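Local coordinates for ABC transporter periplasmic peptide-binding protein (Pseudoalteromonas, PDB 4QFK), which probably binds short peptides, dipeptides among them, in the periplasm and delivers them to an ABC importer in the inner membrane, at residues Thr288-Gly293 / Pro339-Ala344; Gly506-Ala511 / Ile519-Phe524; Glu112-Asp117 / Val158-Val163. All coordinates share one frame; numbering follows the deposited sequence.

How the contacts relate
Contacts 1 and 2 lie near the centre of the molecule, about 11 and 13 Å from it by their own centres, and meet the same mixed sheet, whose strands 282-297 and 500-513 are antiparallel neighbours. Their centres are 12 Å apart, and Leu290 N of contact 1 probably donates to Pro523 O of contact 2. Contact 3 stands apart, its centre 37 Å from that of contact 1 and 35 Å from that of contact 2, on a separate four-stranded sheet. All three are partly buried. Contact 1 combines one hydroxyl bond with proline and leucine packing, contact 2 pairs a leucine with an arginine bound to a loop carbonyl, and contact 3 joins a capped helix start to a hairpin turn by a backbone bond.

Contact 1: residues Thr288-Gly293 / Pro339-Ala344; sequences TNLNIG and PPTSWA
Thr341 carries most of the polar contact with Thr288. Its OG1 gives a hydrogen bond to Thr288 O at 3.0 Å, arriving from above the carbonyl plane, 43° out of it. The torsion explains the reach: with chi1 at 49°, OG1 stands between the backbone N and the carbonyl carbon, while CG2 turns to the side of N. The two threonine side chains lie alongside each other, running opposite ways.

Next to this pair Leu290 supplies the apolar part. Its first torsion sets CG beside its own backbone N (chi1 -62°), and the second (chi2 -172°) settles where the CD2 branch lies, against the 339-344 loop. There CD2 meets Pro339 CG at 3.9 Å and touches Thr341 OG1 at 3.3 Å, a methyl against a hydroxyl. The same branch, CD2 of Leu290, lies 3.8 Å from Ser342 N, an atom already engaged: Ser342 N bonds to Pro339 O at 2.9 Å, closing a type I turn that presents Thr341 to the strand. Leu290 is itself the centre of an inverse gamma turn.

Strand 282-297 runs antiparallel between strands 500-513 and 428-434. Leu290 bonds through its backbone to Ala435, Ile292 to Trp433 and Gly293 to Ile503. Farther along the 339-344 loop, Trp343 rests on helix 480-497.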
loop_
_atom_site.group_PDB
_atom_site.type_symbol
_atom_site.label_atom_id
_atom_site.label_comp_id
_atom_site.label_asym_id
_atom_site.label_seq_id
_atom_site.Cartn_x
_atom_site.Cartn_y
_atom_site.Cartn_z
ATOM N N THR A 288 0.175 -0.873 13.457
ATOM C CA THR A 288 -0.939 -1.326 12.641
ATOM C C THR A 288 -0.803 -0.667 11.270
ATOM O O THR A 288 -0.723 0.561 11.168
ATOM C CB THR A 288 -2.279 -0.987 13.299
ATOM O OG1 THR A 288 -2.534 0.410 13.146
ATOM C CG2 THR A 288 -2.220 -1.299 14.783
ATOM N N ASN A 289 -0.734 -1.478 10.219
ATOM C CA ASN A 289 -0.507 -0.947 8.882
ATOM C C ASN A 289 -1.833 -0.462 8.332
ATOM O O ASN A 289 -2.876 -0.988 8.717
ATOM C CB ASN A 289 0.120 -2.013 7.987
ATOM C CG ASN A 289 0.209 -1.588 6.525
ATOM O OD1 ASN A 289 -0.447 -2.171 5.667
ATOM N ND2 ASN A 289 1.044 -0.599 6.234
ATOM N N LEU A 290 -1.794 0.558 7.478
ATOM C CA LEU A 290 -2.990 1.086 6.861
ATOM C C LEU A 290 -3.597 0.037 5.926
ATOM O O LEU A 290 -3.249 -0.021 4.746
ATOM C CB LEU A 290 -2.669 2.361 6.062
ATOM C CG LEU A 290 -2.128 3.566 6.825
ATOM C CD1 LEU A 290 -2.045 4.791 5.909
ATOM C CD2 LEU A 290 -3.010 3.862 8.042
ATOM N N ASN A 291 -4.485 -0.800 6.454
ATOM C CA ASN A 291 -5.201 -1.759 5.630
ATOM C C ASN A 291 -6.409 -2.286 6.384
ATOM O O ASN A 291 -6.550 -2.036 7.575
ATOM C CB ASN A 291 -4.287 -2.928 5.270
ATOM C CG ASN A 291 -3.800 -3.666 6.492
ATOM O OD1 ASN A 291 -2.833 -3.251 7.124
ATOM N ND2 ASN A 291 -4.492 -4.735 6.861
ATOM N N ILE A 292 -7.256 -3.046 5.696
ATOM C CA ILE A 292 -8.415 -3.658 6.326
ATOM C C ILE A 292 -8.808 -4.936 5.593
ATOM O O ILE A 292 -8.839 -4.976 4.353
ATOM C CB ILE A 292 -9.614 -2.709 6.368
ATOM C CG1 ILE A 292 -10.857 -3.423 6.906
ATOM C CG2 ILE A 292 -9.904 -2.144 4.985
ATOM C CD1 ILE A 292 -11.018 -3.331 8.401
ATOM N N GLY A 293 -9.067 -5.987 6.366
ATOM C CA GLY A 293 -9.730 -7.164 5.850
ATOM C C GLY A 293 -11.197 -7.118 6.240
ATOM O O GLY A 293 -11.531 -6.749 7.374
ATOM N N PRO A 339 -8.121 1.751 10.320
ATOM C CA PRO A 339 -7.209 1.372 11.399
ATOM C C PRO A 339 -6.925 2.588 12.286
ATOM O O PRO A 339 -6.998 3.726 11.806
ATOM C CB PRO A 339 -5.936 0.982 10.644
ATOM C CG PRO A 339 -5.967 1.777 9.430
ATOM C CD PRO A 339 -7.423 1.846 9.029
ATOM N N PRO A 340 -6.636 2.362 13.569
ATOM C CA PRO A 340 -6.420 3.555 14.392
ATOM C C PRO A 340 -5.251 4.405 13.925
ATOM O O PRO A 340 -5.176 5.539 14.375
ATOM C CB PRO A 340 -6.164 2.987 15.790
ATOM C CG PRO A 340 -6.546 1.520 15.711
ATOM C CD PRO A 340 -7.081 1.215 14.374
ATOM N N THR A 341 -4.390 3.901 13.038
ATOM C CA THR A 341 -3.277 4.708 12.539
ATOM C C THR A 341 -3.684 5.634 11.393
ATOM O O THR A 341 -2.874 6.437 10.930
ATOM C CB THR A 341 -2.120 3.857 12.019
ATOM O OG1 THR A 341 -2.640 2.869 11.126
ATOM C CG2 THR A 341 -1.366 3.176 13.158
ATOM N N SER A 342 -4.904 5.507 10.891
ATOM C CA SER A 342 -5.386 6.526 9.947
ATOM C C SER A 342 -5.758 7.808 10.720
ATOM O O SER A 342 -6.472 7.747 11.725
ATOM C CB SER A 342 -6.561 6.016 9.108
ATOM O OG SER A 342 -7.076 7.036 8.270
ATOM N N TRP A 343 -5.250 8.961 10.285
ATOM C CA TRP A 343 -5.535 10.186 11.025
ATOM C C TRP A 343 -7.032 10.494 11.088
ATOM O O TRP A 343 -7.474 11.242 11.960
ATOM C CB TRP A 343 -4.728 11.388 10.505
ATOM C CG TRP A 343 -5.052 11.890 9.104
ATOM C CD1 TRP A 343 -4.263 11.778 7.997
ATOM C CD2 TRP A 343 -6.216 12.620 8.692
ATOM N NE1 TRP A 343 -4.866 12.378 6.917
ATOM C CE2 TRP A 343 -6.068 12.899 7.315
ATOM C CE3 TRP A 343 -7.367 13.066 9.350
ATOM C CZ2 TRP A 343 -7.039 13.596 6.580
ATOM C CZ3 TRP A 343 -8.332 13.761 8.616
ATOM C CH2 TRP A 343 -8.162 14.017 7.249
ATOM N N ALA A 344 -7.816 9.903 10.189
ATOM C CA ALA A 344 -9.266 10.142 10.179
ATOM C C ALA A 344 -10.041 9.157 11.053
ATOM O O ALA A 344 -11.253 9.259 11.189
ATOM C CB ALA A 344 -9.813 10.129 8.751
#

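Contact 2: residues Gly506-Ala511 / Ile519-Phe524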
loop_
_atom_site.group_PDB
_atom_site.type_symbol
_atom_site.label_atom_id
_atom_site.label_comp_id
_atom_site.label_asym_id
_atom_site.label_seq_id
_atom_site.Cartn_x
_atom_site.Cartn_y
_atom_site.Cartn_z
ATOM N N GLY A 506 -4.193 -6.092 9.710
ATOM C CA GLY A 506 -2.860 -6.654 9.694
ATOM C C GLY A 506 -1.880 -5.659 10.280
ATOM O O GLY A 506 -1.950 -4.467 9.984
ATOM N N MET A 507 -1.001 -6.146 11.147
ATOM C CA MET A 507 0.047 -5.337 11.741
ATOM C C MET A 507 1.393 -5.602 11.073
ATOM O O MET A 507 1.593 -6.636 10.428
ATOM C CB MET A 507 0.123 -5.601 13.249
ATOM C CG MET A 507 -1.221 -5.375 13.918
ATOM S SD MET A 507 -1.192 -5.203 15.706
ATOM C CE MET A 507 -0.216 -6.654 16.152
ATOM N N ARG A 508 2.305 -4.648 11.199
ATOM C CA ARG A 508 3.669 -4.862 10.741
ATOM C C ARG A 508 4.557 -4.836 11.977
ATOM O O ARG A 508 4.284 -4.108 12.934
ATOM C CB ARG A 508 4.103 -3.820 9.699
ATOM C CG ARG A 508 3.133 -2.647 9.542
ATOM C CD ARG A 508 3.759 -1.448 8.813
ATOM N NE ARG A 508 4.373 -1.836 7.540
ATOM C CZ ARG A 508 4.916 -0.977 6.677
ATOM N NH1 ARG A 508 4.938 0.332 6.942
ATOM N NH2 ARG A 508 5.443 -1.431 5.547
ATOM N N PHE A 509 5.578 -5.679 11.988
ATOM C CA PHE A 509 6.499 -5.706 13.109
ATOM C C PHE A 509 7.866 -5.405 12.551
ATOM O O PHE A 509 8.063 -5.482 11.351
ATOM C CB PHE A 509 6.515 -7.077 13.786
ATOM C CG PHE A 509 5.190 -7.507 14.347
ATOM C CD1 PHE A 509 4.243 -8.087 13.536
ATOM C CD2 PHE A 509 4.904 -7.348 15.693
ATOM C CE1 PHE A 509 3.021 -8.483 14.047
ATOM C CE2 PHE A 509 3.691 -7.760 16.215
ATOM C CZ PHE A 509 2.747 -8.326 15.390
ATOM N N GLN A 510 8.805 -5.065 13.422
ATOM C CA GLN A 510 10.201 -4.872 13.035
ATOM C C GLN A 510 11.101 -5.144 14.229
ATOM O O GLN A 510 10.856 -4.639 15.315
ATOM C CB GLN A 510 10.440 -3.446 12.533
ATOM C CG GLN A 510 11.904 -3.110 12.320
ATOM C CD GLN A 510 12.113 -1.720 11.719
ATOM O OE1 GLN A 510 12.359 -0.752 12.438
ATOM N NE2 GLN A 510 12.017 -1.623 10.403
ATOM N N ALA A 511 12.126 -5.963 14.045
ATOM C CA ALA A 511 13.101 -6.177 15.103
ATOM C C ALA A 511 14.449 -5.602 14.676
ATOM O O ALA A 511 14.826 -5.675 13.508
ATOM C CB ALA A 511 13.216 -7.649 15.413
ATOM N N ILE A 519 14.972 4.677 12.597
ATOM C CA ILE A 519 14.477 3.490 11.899
ATOM C C ILE A 519 13.030 3.163 12.261
ATOM O O ILE A 519 12.506 2.103 11.920
ATOM C CB ILE A 519 15.467 2.290 12.131
ATOM C CG1 ILE A 519 16.048 1.841 10.809
ATOM C CG2 ILE A 519 14.889 1.115 12.945
ATOM C CD1 ILE A 519 17.519 2.046 10.768
ATOM N N THR A 520 12.384 4.116 12.922
ATOM C CA THR A 520 11.052 3.925 13.477
ATOM C C THR A 520 10.046 3.416 12.447
ATOM O O THR A 520 9.906 3.983 11.366
ATOM C CB THR A 520 10.513 5.232 14.099
ATOM O OG1 THR A 520 11.488 5.771 15.005
ATOM C CG2 THR A 520 9.202 4.972 14.838
ATOM N N LEU A 521 9.361 2.338 12.808
ATOM C CA LEU A 521 8.347 1.712 11.963
ATOM C C LEU A 521 7.083 2.582 11.880
ATOM O O LEU A 521 6.559 3.039 12.897
ATOM C CB LEU A 521 7.990 0.349 12.551
ATOM C CG LEU A 521 7.564 -0.812 11.671
ATOM C CD1 LEU A 521 6.662 -1.738 12.478
ATOM C CD2 LEU A 521 6.861 -0.327 10.454
ATOM N N GLY A 522 6.600 2.793 10.659
ATOM C CA GLY A 522 5.396 3.560 10.427
ATOM C C GLY A 522 4.225 2.688 10.003
ATOM O O GLY A 522 4.408 1.516 9.648
ATOM N N PRO A 523 3.008 3.261 10.040
ATOM C CA PRO A 523 1.787 2.571 9.623
ATOM C C PRO A 523 1.672 2.452 8.104
ATOM O O PRO A 523 0.860 1.654 7.629
ATOM C CB PRO A 523 0.686 3.489 10.147
ATOM C CG PRO A 523 1.314 4.857 10.135
ATOM C CD PRO A 523 2.733 4.618 10.548
ATOM N N PHE A 524 2.465 3.224 7.363
ATOM C CA PHE A 524 2.370 3.233 5.900
ATOM C C PHE A 524 3.715 3.271 5.143
ATOM O O PHE A 524 4.680 3.896 5.592
ATOM C CB PHE A 524 1.515 4.409 5.414
ATOM C CG PHE A 524 1.403 4.473 3.927
ATOM C CD1 PHE A 524 0.463 3.710 3.264
ATOM C CD2 PHE A 524 2.260 5.258 3.192
ATOM C CE1 PHE A 524 0.372 3.731 1.896
ATOM C CE2 PHE A 524 2.173 5.295 1.830
ATOM C CZ PHE A 524 1.223 4.523 1.175
#
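The Arg508 guanidinium meets Gly522 at its edge: NH1 donates to Gly522 O at 3.0 Å, with an N-H...O angle of 160°. The acceptor lies close to the guanidinium plane, 12° out of it, whereas the donor comes in from above the carbonyl plane of Gly522. Leu521 CD2 and the backbone carbons of Pro523 and Phe524 lie obliquely to the group. Its NH2 bonds to Gly525 O, a second carbonyl of the same loop, so the flat group is held at two of its nitrogens, which should restrict its rotation. The arginine chain bends at chi3 (52°), turning its head along the loop.

Leu521 fills the angle between this arginine and Gln510. One branch, CD1, reaches Arg508 O at 3.4 Å; the other, CD2, lies against Arg508 CD at 3.7 Å. Between them, Leu521 CG sits 4.0 Å from Gln510 CB.

No backbone hydrogen bond joins the two segments, and Gln510 CA and Leu521 CA are 6.9 Å apart, so the loop does not extend the sheet. Side chains of strand 500-513, the last strand of the chain, instead hold the returning C-terminal tail. The pairing of this strand with 282-297 is consistent with the two strands that link the lobes in family 5 solute-binding proteins.

Contact 3: residues Glu112-Asp117 / Val158-Val163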
loop_
_atom_site.group_PDB
_atom_site.type_symbol
_atom_site.label_atom_id
_atom_site.label_comp_id
_atom_site.label_asym_id
_atom_site.label_seq_id
_atom_site.Cartn_x
_atom_site.Cartn_y
_atom_site.Cartn_z
ATOM N N GLU A 112 23.524 18.101 -13.836
ATOM C CA GLU A 112 22.723 17.831 -12.646
ATOM C C GLU A 112 21.278 17.548 -12.992
ATOM O O GLU A 112 20.854 17.752 -14.122
ATOM C CB GLU A 112 22.857 18.956 -11.617
ATOM C CG GLU A 112 24.271 19.021 -11.064
ATOM C CD GLU A 112 24.534 20.234 -10.199
ATOM O OE1 GLU A 112 23.821 21.249 -10.350
ATOM O OE2 GLU A 112 25.479 20.179 -9.374
ATOM N N PHE A 113 20.537 17.036 -12.017
ATOM C CA PHE A 113 19.126 16.726 -12.203
ATOM C C PHE A 113 18.319 17.939 -12.643
ATOM O O PHE A 113 18.442 19.007 -12.053
ATOM C CB PHE A 113 18.541 16.223 -10.903
ATOM C CG PHE A 113 17.053 16.398 -10.800
ATOM C CD1 PHE A 113 16.199 15.600 -11.530
ATOM C CD2 PHE A 113 16.516 17.346 -9.942
ATOM C CE1 PHE A 113 14.843 15.729 -11.407
ATOM C CE2 PHE A 113 15.158 17.484 -9.810
ATOM C CZ PHE A 113 14.318 16.673 -10.550
ATOM N N ASN A 114 17.485 17.744 -13.666
ATOM C CA ASN A 114 16.664 18.795 -14.242
ATOM C C ASN A 114 15.341 18.238 -14.805
ATOM O O ASN A 114 15.047 17.035 -14.694
ATOM C CB ASN A 114 17.438 19.607 -15.312
ATOM C CG ASN A 114 17.702 18.815 -16.596
ATOM O OD1 ASN A 114 17.012 17.845 -16.902
ATOM N ND2 ASN A 114 18.697 19.247 -17.356
ATOM N N ALA A 115 14.548 19.123 -15.402
ATOM C CA ALA A 115 13.216 18.760 -15.856
ATOM C C ALA A 115 13.187 17.594 -16.868
ATOM O O ALA A 115 12.232 16.796 -16.877
ATOM C CB ALA A 115 12.489 19.987 -16.401
ATOM N N ASP A 116 14.222 17.492 -17.707
ATOM C CA ASP A 116 14.292 16.418 -18.697
ATOM C C ASP A 116 14.201 15.073 -18.001
ATOM O O ASP A 116 13.641 14.121 -18.540
ATOM C CB ASP A 116 15.597 16.469 -19.487
ATOM C CG ASP A 116 15.730 17.720 -20.324
ATOM O OD1 ASP A 116 14.713 18.159 -20.906
ATOM O OD2 ASP A 116 16.856 18.265 -20.391
ATOM N N ASP A 117 14.753 14.998 -16.796
ATOM C CA ASP A 117 14.739 13.750 -16.045
ATOM C C ASP A 117 13.331 13.399 -15.581
ATOM O O ASP A 117 12.954 12.225 -15.576
ATOM C CB ASP A 117 15.655 13.835 -14.830
ATOM C CG ASP A 117 17.081 14.127 -15.201
ATOM O OD1 ASP A 117 17.605 13.441 -16.104
ATOM O OD2 ASP A 117 17.683 15.044 -14.590
ATOM N N VAL A 158 8.859 23.596 -19.056
ATOM C CA VAL A 158 8.724 25.057 -19.120
ATOM C C VAL A 158 10.061 25.764 -18.890
ATOM O O VAL A 158 10.271 26.878 -19.369
ATOM C CB VAL A 158 7.612 25.618 -18.189
ATOM C CG1 VAL A 158 6.937 24.509 -17.425
ATOM C CG2 VAL A 158 8.176 26.658 -17.245
ATOM N N SER A 159 10.968 25.091 -18.187
ATOM C CA SER A 159 12.321 25.600 -17.930
ATOM C C SER A 159 13.162 24.471 -17.316
ATOM O O SER A 159 12.624 23.422 -16.968
ATOM C CB SER A 159 12.286 26.835 -17.017
ATOM O OG SER A 159 12.716 26.534 -15.689
ATOM N N ASP A 160 14.469 24.681 -17.189
ATOM C CA ASP A 160 15.373 23.618 -16.736
ATOM C C ASP A 160 14.930 23.027 -15.428
ATOM O O ASP A 160 15.281 21.901 -15.100
ATOM C CB ASP A 160 16.780 24.157 -16.515
ATOM C CG ASP A 160 17.654 23.997 -17.722
ATOM O OD1 ASP A 160 17.242 23.261 -18.634
ATOM O OD2 ASP A 160 18.746 24.609 -17.758
ATOM N N HIS A 161 14.193 23.809 -14.658
ATOM C CA HIS A 161 13.879 23.429 -13.298
ATOM C C HIS A 161 12.409 23.707 -13.019
ATOM O O HIS A 161 12.006 24.076 -11.923
ATOM C CB HIS A 161 14.822 24.147 -12.334
ATOM C CG HIS A 161 16.258 23.750 -12.506
ATOM N ND1 HIS A 161 16.743 22.513 -12.127
ATOM C CD2 HIS A 161 17.308 24.410 -13.048
ATOM C CE1 HIS A 161 18.030 22.437 -12.413
ATOM N NE2 HIS A 161 18.399 23.573 -12.970
ATOM N N GLN A 162 11.596 23.515 -14.039
ATOM C CA GLN A 162 10.164 23.609 -13.851
ATOM C C GLN A 162 9.475 22.764 -14.913
ATOM O O GLN A 162 9.876 22.764 -16.076
ATOM C CB GLN A 162 9.702 25.076 -13.871
ATOM C CG GLN A 162 8.215 25.267 -13.575
ATOM C CD GLN A 162 7.768 26.729 -13.645
ATOM O OE1 GLN A 162 6.894 27.077 -14.431
ATOM N NE2 GLN A 162 8.358 27.579 -12.810
ATOM N N VAL A 163 8.445 22.037 -14.504
ATOM C CA VAL A 163 7.854 21.019 -15.357
ATOM C C VAL A 163 6.347 21.032 -15.132
ATOM O O VAL A 163 5.890 21.232 -14.000
ATOM C CB VAL A 163 8.469 19.623 -15.009
ATOM C CG1 VAL A 163 7.503 18.771 -14.215
ATOM C CG2 VAL A 163 8.929 18.901 -16.247
#
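Ala115 and Asp160 make the hydrogen bond that joins the segments: Ala115 N donates to Asp160 O at 2.9 Å, with an N-H...O angle of 158°. A carbonyl of the hairpin turn thereby satisfies an amide at the start of helix 115-126.

Capping bonds within 112-117 shape that helix start. Asn114, the N-cap, accepts weakly through OD1 from Asp116 N. Asn114 N in turn gives a bond to Asp117 OD2 at 2.9 Å, and Asn114 and Asp117 form a capping box. Asp117 OD2 also has a salt bridge with Arg111.

The apolar contact is Ala115 CB against Val163 CG2, at 3.7 Å. Two CB atoms also pack closely on carbonyl oxygens: Ala115 CB on Ser159 O at 3.5 Å. Asn114 CB stands 3.2 Å from Asp160 O.

The His161 ring offers an edge: CE1 faces Phe113 O at 3.5 Å, near the ring plane. Its ND1 is buried without a partner.

As for charge, Asp116 OD2 and Asp160 OD1 are 5.3 Å apart, not in contact. Arg157, in a salt bridge with Asp160 and a long, weak ion pair with Asp116, probably offsets the like charges.

An ST turn at Ser159, whose OG accepts from His161 N, and a classic bulge opposite Gln162 shape the tight beta hairpin between strands 152-159 and 162-167; the contact seats a capped helix N-terminus on that hairpin's turn.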